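Local coordinates for Glyco_hydro_cc domain-containing protein (Trichoderma gamsii, PDB 6UBD) that binds oligosaccharides, probably of the beta-1,3-glucan type, as a subgroup VII member of glycoside hydrolase family GH128, at residues D40-F45 with P253-D258; V199-C204 with A241-L246. All blocks are in the same frame, centred on the assembly; numbering follows the deposited sequence.

Contact 1 (D40-F45 with P253-D258)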
ATOM      1  N   ASP A  40      -8.839  -6.598  -4.379  1.00  7.17           N
ATOM      2  CA  ASP A  40      -9.149  -8.033  -4.372  1.00  8.70           C
ATOM      3  C   ASP A  40      -9.624  -8.563  -5.736  1.00  8.82           C
ATOM      4  O   ASP A  40      -9.999  -9.718  -5.795  1.00  9.18           O
ATOM      5  CB  ASP A  40     -10.086  -8.407  -3.210  1.00  8.90           C
ATOM      6  CG  ASP A  40     -11.367  -7.573  -3.222  1.00 10.54           C
ATOM      7  OD1 ASP A  40     -11.861  -7.254  -4.346  1.00  9.66           O
ATOM      8  OD2 ASP A  40     -11.828  -7.189  -2.088  1.00 12.40           O
ATOM      9  N   THR A  41      -9.618  -7.765  -6.794  1.00  9.48           N
ATOM     10  CA  THR A  41     -10.172  -8.316  -8.072  1.00 10.40           C
ATOM     11  C   THR A  41      -9.402  -9.554  -8.602  1.00  9.97           C
ATOM     12  O   THR A  41     -10.081 -10.441  -9.140  1.00  8.82           O
ATOM     13  CB  THR A  41     -10.232  -7.251  -9.166  1.00  9.94           C
ATOM     14  OG1 THR A  41      -8.924  -6.755  -9.511  1.00  9.33           O
ATOM     15  CG2 THR A  41     -11.171  -6.127  -8.797  1.00  9.69           C
ATOM     16  N   ALA A  42      -8.084  -9.602  -8.366  1.00  9.18           N
ATOM     17  CA  ALA A  42      -7.231 -10.710  -8.899  1.00  9.44           C
ATOM     18  C   ALA A  42      -6.799 -11.645  -7.770  1.00  8.80           C
ATOM     19  O   ALA A  42      -5.968 -12.531  -7.974  1.00  8.69           O
ATOM     20  CB  ALA A  42      -6.010 -10.202  -9.627  1.00  8.74           C
ATOM     21  N   LEU A  43      -7.358 -11.470  -6.559  1.00  8.98           N
ATOM     22  CA  LEU A  43      -6.836 -12.177  -5.373  1.00  9.36           C
ATOM     23  C   LEU A  43      -6.940 -13.701  -5.509  1.00  9.49           C
ATOM     24  O   LEU A  43      -6.019 -14.383  -5.018  1.00 10.85           O
ATOM     25  CB  LEU A  43      -7.555 -11.602  -4.164  1.00 11.15           C
ATOM     26  CG  LEU A  43      -7.034 -11.932  -2.762  1.00 10.27           C
ATOM     27  CD1 LEU A  43      -5.570 -11.578  -2.666  1.00 12.49           C
ATOM     28  CD2 LEU A  43      -7.891 -11.272  -1.678  1.00 10.46           C
ATOM     29  N   ALA A  44      -8.022 -14.218  -6.102  1.00  9.47           N
ATOM     30  CA  ALA A  44      -8.148 -15.688  -6.244  1.00 10.35           C
ATOM     31  C   ALA A  44      -6.993 -16.227  -7.087  1.00  9.72           C
ATOM     32  O   ALA A  44      -6.472 -17.343  -6.820  1.00 12.71           O
ATOM     33  CB  ALA A  44      -9.492 -16.112  -6.801  1.00 11.64           C
ATOM     34  N   PHE A  45      -6.624 -15.550  -8.147  1.00  7.98           N
ATOM     35  CA  PHE A  45      -5.580 -16.028  -9.094  1.00  8.55           C
ATOM     36  C   PHE A  45      -4.183 -15.961  -8.434  1.00  8.43           C
ATOM     37  O   PHE A  45      -3.331 -16.831  -8.724  1.00 10.71           O
ATOM     38  CB  PHE A  45      -5.575 -15.176 -10.371  1.00  8.79           C
ATOM     39  CG  PHE A  45      -6.869 -15.105 -11.134  1.00  9.04           C
ATOM     40  CD1 PHE A  45      -7.382 -16.241 -11.690  1.00 11.48           C
ATOM     41  CD2 PHE A  45      -7.599 -13.921 -11.234  1.00  9.39           C
ATOM     42  CE1 PHE A  45      -8.528 -16.164 -12.472  1.00 13.36           C
ATOM     43  CE2 PHE A  45      -8.804 -13.867 -11.931  1.00  9.83           C
ATOM     44  CZ  PHE A  45      -9.272 -14.993 -12.534  1.00 12.01           C
ATOM     45  N   PRO A 253      -5.203  -2.863 -15.434  1.00  8.22           N
ATOM     46  CA  PRO A 253      -6.079  -3.701 -14.585  1.00  8.78           C
ATOM     47  C   PRO A 253      -5.719  -5.183 -14.667  1.00  8.58           C
ATOM     48  O   PRO A 253      -5.527  -5.704 -15.778  1.00  8.56           O
ATOM     49  CB  PRO A 253      -7.504  -3.459 -15.125  1.00  9.59           C
ATOM     50  CG  PRO A 253      -7.415  -2.056 -15.574  1.00  8.89           C
ATOM     51  CD  PRO A 253      -6.023  -1.885 -16.191  1.00  9.17           C
ATOM     52  N   PRO A 254      -5.617  -5.903 -13.510  1.00  8.36           N
ATOM     53  CA  PRO A 254      -5.127  -7.295 -13.560  1.00  8.00           C
ATOM     54  C   PRO A 254      -6.208  -8.309 -13.980  1.00  7.47           C
ATOM     55  O   PRO A 254      -5.809  -9.495 -14.094  1.00  8.56           O
ATOM     56  CB  PRO A 254      -4.650  -7.501 -12.123  1.00  8.76           C
ATOM     57  CG  PRO A 254      -5.572  -6.603 -11.317  1.00  9.23           C
ATOM     58  CD  PRO A 254      -5.742  -5.355 -12.151  1.00  8.93           C
ATOM     59  N   VAL A 255      -7.457  -7.894 -14.198  1.00  7.99           N
ATOM     60  CA  VAL A 255      -8.572  -8.795 -14.617  1.00  9.45           C
ATOM     61  C   VAL A 255      -9.231  -8.175 -15.862  1.00  9.71           C
ATOM     62  O   VAL A 255      -9.465  -6.970 -15.911  1.00  9.61           O
ATOM     63  CB  VAL A 255      -9.615  -8.977 -13.491  1.00 10.44           C
ATOM     64  CG1 VAL A 255     -10.698  -9.971 -13.931  1.00  9.89           C
ATOM     65  CG2 VAL A 255      -8.999  -9.477 -12.212  1.00  9.66           C
ATOM     66  N   ASN A 256      -9.424  -9.028 -16.886  1.00  8.49           N
ATOM     67  CA  ASN A 256     -10.126  -8.655 -18.147  1.00  9.90           C
ATOM     68  C   ASN A 256     -11.642  -8.435 -17.921  1.00 10.81           C
ATOM     69  O   ASN A 256     -12.181  -8.887 -16.913  1.00 10.46           O
ATOM     70  CB  ASN A 256      -9.972  -9.775 -19.164  1.00 11.63           C
ATOM     71  CG  ASN A 256      -8.577 -10.007 -19.711  1.00 10.51           C
ATOM     72  OD1 ASN A 256      -7.885  -9.046 -20.037  1.00 11.58           O
ATOM     73  ND2 ASN A 256      -8.215 -11.278 -19.895  1.00 11.75           N
ATOM     74  N   SER A 257     -12.320  -7.774 -18.878  1.00 13.14           N
ATOM     75  CA  SER A 257     -13.784  -7.536 -18.766  1.00 14.60           C
ATOM     76  C   SER A 257     -14.546  -8.874 -18.647  1.00 14.17           C
ATOM     77  O   SER A 257     -15.626  -8.857 -17.942  1.00 17.72           O
ATOM     78  CB  SER A 257     -14.313  -6.701 -19.930  0.50 18.69           C
ATOM     79  OG  SER A 257     -13.524  -5.540 -20.183  0.50 19.76           O
ATOM     80  N   ASP A 258     -14.036  -9.974 -19.210  1.00 13.07           N
ATOM     81  CA  ASP A 258     -14.760 -11.283 -19.150  1.00 12.05           C
ATOM     82  C   ASP A 258     -14.498 -12.043 -17.829  1.00  9.31           C
ATOM     83  O   ASP A 258     -15.013 -13.159 -17.677  1.00 11.45           O
ATOM     84  CB  ASP A 258     -14.508 -12.145 -20.373  1.00 13.75           C
ATOM     85  CG  ASP A 258     -13.111 -12.715 -20.431  1.00 15.40           C
ATOM     86  OD1 ASP A 258     -12.313 -12.416 -19.527  1.00 12.79           O
ATOM     87  OD2 ASP A 258     -12.810 -13.414 -21.444  1.00 18.63           O
TER
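The Phe45 ring meets Val255 at its edge, where CE2 stands 4.4 Å from Val255 CG2 and the methyl lies near the plane of the ring. The puckered Pro254 ring offers its CB–CG side to the turn: Pro254 CB packs 3.9 Å from Ala42 CB, while Pro254 CG reaches Thr41 OG1 at 3.8 Å, with the proline and threonine side chains crossing at about a right angle. Most of the touching falls to Val255 CG2. With CG1 anti to the backbone N (chi1 -177°), CG2 swings into the notch beside the turn, 3.4 Å from Thr41 O and 4.0 Å from Ala42 CB. The segments lie in the connections that follow the first and last strands, 35-38 and 237-243, of a (beta/alpha)8 barrel, so they come together where the barrel closes. Residues 40-43 form a type I turn, held by Leu43 N to Asp40 O at 3.3 Å, and Ala42 takes the N-cap position of helix 43-46. No hydrogen bond joins the two segments; the hydroxyl of Thr41 has its partner in Asp244. Phe45 also packs on Leu261, further along the loop that carries Val255.

Contact 2 (V199-C204 with A241-L246)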
ATOM      1  N   VAL A 199       5.710  -1.048  -0.016  1.00  7.64           N
ATOM      2  CA  VAL A 199       5.145  -0.404  -1.224  1.00  9.80           C
ATOM      3  C   VAL A 199       3.680  -0.799  -1.303  1.00  7.97           C
ATOM      4  O   VAL A 199       3.343  -1.895  -1.761  1.00  8.08           O
ATOM      5  CB  VAL A 199       5.917  -0.818  -2.495  1.00 10.46           C
ATOM      6  CG1 VAL A 199       5.387  -0.078  -3.738  1.00  9.06           C
ATOM      7  CG2 VAL A 199       7.397  -0.524  -2.351  1.00 11.55           C
ATOM      8  N   THR A 200       2.802   0.032  -0.757  1.00  7.58           N
ATOM      9  CA  THR A 200       1.408  -0.373  -0.494  1.00  7.94           C
ATOM     10  C   THR A 200       0.495  -0.201  -1.727  1.00  8.25           C
ATOM     11  O   THR A 200      -0.638  -0.741  -1.723  1.00  8.84           O
ATOM     12  CB  THR A 200       0.891   0.322   0.771  1.00  7.87           C
ATOM     13  OG1 THR A 200       0.915   1.738   0.519  1.00  8.69           O
ATOM     14  CG2 THR A 200       1.682  -0.068   2.030  1.00  7.12           C
ATOM     15  N   GLU A 201       0.974   0.550  -2.712  1.00  7.80           N
ATOM     16  CA  GLU A 201       0.389   0.537  -4.085  1.00  7.93           C
ATOM     17  C   GLU A 201       1.542   0.783  -5.051  1.00  8.23           C
ATOM     18  O   GLU A 201       2.385   1.615  -4.796  1.00  8.83           O
ATOM     19  CB  GLU A 201      -0.626   1.637  -4.382  1.00  9.65           C
ATOM     20  CG  GLU A 201      -1.946   1.546  -3.589  1.00  8.88           C
ATOM     21  CD  GLU A 201      -2.868   2.690  -3.958  1.00 10.10           C
ATOM     22  OE1 GLU A 201      -2.942   3.013  -5.148  1.00 20.98           O
ATOM     23  OE2 GLU A 201      -3.533   3.247  -3.090  1.00  9.67           O
ATOM     24  N   PHE A 202       1.559   0.078  -6.207  1.00  7.46           N
ATOM     25  CA  PHE A 202       2.453   0.413  -7.366  1.00  8.69           C
ATOM     26  C   PHE A 202       1.725   0.146  -8.682  1.00  8.57           C
ATOM     27  O   PHE A 202       0.830  -0.708  -8.776  1.00 10.20           O
ATOM     28  CB  PHE A 202       3.832  -0.271  -7.261  1.00  8.53           C
ATOM     29  CG  PHE A 202       3.781  -1.779  -7.529  1.00  8.39           C
ATOM     30  CD1 PHE A 202       3.761  -2.280  -8.838  1.00  9.06           C
ATOM     31  CD2 PHE A 202       3.799  -2.688  -6.485  1.00  8.04           C
ATOM     32  CE1 PHE A 202       3.692  -3.652  -9.050  1.00  9.82           C
ATOM     33  CE2 PHE A 202       3.698  -4.067  -6.714  1.00  7.95           C
ATOM     34  CZ  PHE A 202       3.659  -4.542  -7.999  1.00  8.76           C
ATOM     35  N   ALA A 203       2.076   0.994  -9.649  1.00  8.19           N
ATOM     36  CA  ALA A 203       1.599   0.805 -11.047  1.00  8.34           C
ATOM     37  C   ALA A 203       2.513   1.593 -11.962  1.00  8.57           C
ATOM     38  O   ALA A 203       3.177   2.591 -11.606  1.00  8.74           O
ATOM     39  CB  ALA A 203       0.183   1.312 -11.279  1.00  8.92           C
ATOM     40  N   CYS A 204       2.584   1.158 -13.241  1.00  9.29           N
ATOM     41  CA  CYS A 204       3.396   1.802 -14.313  1.00  9.60           C
ATOM     42  C   CYS A 204       2.625   3.033 -14.825  1.00  8.82           C
ATOM     43  O   CYS A 204       1.533   2.898 -15.415  1.00  9.15           O
ATOM     44  CB  CYS A 204       3.634   0.807 -15.441  1.00 11.39           C
ATOM     45  SG  CYS A 204       4.771   1.340 -16.757  1.00 11.43           S
ATOM     46  N   ALA A 241       2.721  -4.426  -3.048  1.00  9.99           N
ATOM     47  CA  ALA A 241       1.336  -4.753  -3.415  1.00  8.85           C
ATOM     48  C   ALA A 241       0.917  -4.073  -4.735  1.00  8.27           C
ATOM     49  O   ALA A 241       0.895  -2.851  -4.872  1.00  9.19           O
ATOM     50  CB  ALA A 241       0.377  -4.369  -2.312  1.00  8.58           C
ATOM     51  N   TYR A 242       0.563  -4.911  -5.741  1.00  7.95           N
ATOM     52  CA  TYR A 242      -0.002  -4.480  -7.056  1.00  7.56           C
ATOM     53  C   TYR A 242      -1.417  -3.897  -6.835  1.00  7.57           C
ATOM     54  O   TYR A 242      -2.216  -4.632  -6.266  1.00  8.45           O
ATOM     55  CB  TYR A 242      -0.014  -5.730  -7.969  1.00  8.43           C
ATOM     56  CG  TYR A 242      -0.377  -5.555  -9.430  1.00  8.69           C
ATOM     57  CD1 TYR A 242      -1.596  -5.015  -9.810  1.00  9.10           C
ATOM     58  CD2 TYR A 242       0.505  -5.959 -10.434  1.00  8.17           C
ATOM     59  CE1 TYR A 242      -1.926  -4.869 -11.154  1.00  9.01           C
ATOM     60  CE2 TYR A 242       0.174  -5.874 -11.777  1.00 10.60           C
ATOM     61  CZ  TYR A 242      -1.047  -5.350 -12.146  1.00 11.09           C
ATOM     62  OH  TYR A 242      -1.307  -5.245 -13.519  1.00 12.33           O
ATOM     63  N   THR A 243      -1.686  -2.673  -7.289  1.00  7.34           N
ATOM     64  CA  THR A 243      -3.014  -2.046  -7.111  1.00  6.80           C
ATOM     65  C   THR A 243      -3.955  -2.339  -8.278  1.00  7.51           C
ATOM     66  O   THR A 243      -3.535  -2.300  -9.463  1.00  8.91           O
ATOM     67  CB  THR A 243      -2.860  -0.550  -6.838  1.00  7.96           C
ATOM     68  OG1 THR A 243      -4.203  -0.102  -6.523  1.00  9.66           O
ATOM     69  CG2 THR A 243      -2.298   0.280  -7.962  1.00  8.23           C
ATOM     70  N   ASP A 244      -5.230  -2.487  -8.007  1.00  8.16           N
ATOM     71  CA  ASP A 244      -6.290  -2.554  -9.015  1.00  8.69           C
ATOM     72  C   ASP A 244      -7.190  -1.303  -8.966  1.00  8.83           C
ATOM     73  O   ASP A 244      -8.314  -1.332  -9.495  1.00  8.89           O
ATOM     74  CB  ASP A 244      -7.075  -3.837  -8.896  1.00  8.78           C
ATOM     75  CG  ASP A 244      -7.889  -4.002  -7.624  1.00  9.84           C
ATOM     76  OD1 ASP A 244      -7.995  -3.058  -6.834  1.00 11.61           O
ATOM     77  OD2 ASP A 244      -8.404  -5.116  -7.444  1.00 14.08           O
ATOM     78  N   GLY A 245      -6.771  -0.219  -8.280  1.00  8.69           N
ATOM     79  CA  GLY A 245      -7.592   0.994  -8.203  1.00  9.25           C
ATOM     80  C   GLY A 245      -7.892   1.593  -9.565  1.00 11.98           C
ATOM     81  O   GLY A 245      -7.198   1.376 -10.567  1.00 10.92           O
ATOM     82  N   LEU A 246      -8.943   2.391  -9.637  1.00 14.77           N
ATOM     83  CA  LEU A 246      -9.382   2.977 -10.902  1.00 17.01           C
ATOM     84  C   LEU A 246      -8.507   4.193 -11.221  1.00 12.60           C
ATOM     85  O   LEU A 246      -7.635   4.641 -10.424  1.00 15.06           O
ATOM     86  CB  LEU A 246     -10.874   3.303 -10.820  1.00 19.46           C
ATOM     87  CG  LEU A 246     -11.815   2.117 -10.617  1.00 23.80           C
ATOM     88  CD1 LEU A 246     -13.271   2.567 -10.704  1.00 25.98           C
ATOM     89  CD2 LEU A 246     -11.546   0.992 -11.619  1.00 30.71           C
TER
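This is the pairing of the last two strands of a (beta/alpha)8 barrel, the two ends of a beta-alpha-beta crossover, and here their axes splay by 53°. Phe202 does much of the packing. Its CG sits between the backbone N and the carbonyl carbon (chi1 73°), which lays the ring beside the neighbouring strand in a CH-pi contact: Tyr242 CA lies over one face, 4.0 Å from the ring centroid. Phe202 CZ touches Tyr242 CB at 3.9 Å, and the two rings meet obliquely, planes at 68°. A leucine in place of Phe202 would probably lose that flat face over Tyr242 CA and open a gap beside the tyrosine. Between the backbones, Phe202 N makes a weak bond of 3.3 Å to Ala241 O, and Val199 O lies 2.9 Å from Ala241 N. Further along, Thr243 CG2 presses on Phe202 O at 3.4 Å, and Thr243 OG1 lies 3.6 Å from Glu201 OE1. The same OG1 accepts from Gly245 N at 3.1 Å, an ST turn that ends the strand. Glu201 OE2 is held by Trp56, and Tyr242 stacks on Trp252. Strand 170-176 pairs with the far edge of strand 197-206, helix 217-233 packs on Phe202 through Trp223, and the Cys204–Cys214 disulfide ties the strand to the residue just past strand 212-213.

Contact 2 lies deep in the barrel, its centre about 7 Å from that of the chain; contact 1 sits farther out, at about 18 Å, and the two centres are about 13 Å apart. Segment 241-246 runs from one to the other. Its Asp244 OD2 is 2.7 Å from Thr41 OG1, a probable hydrogen bond that ties the first-strand loop to the end of the last strand. Pro254 packs on the same segment, with Pro254 CB 3.9 Å from Tyr242 CE1 and Pro254 CD 3.8 Å from Asp244 CB. Both contacts lie toward the C-terminal ends of the barrel strands, the side where glycoside hydrolases of this fold bind sugar.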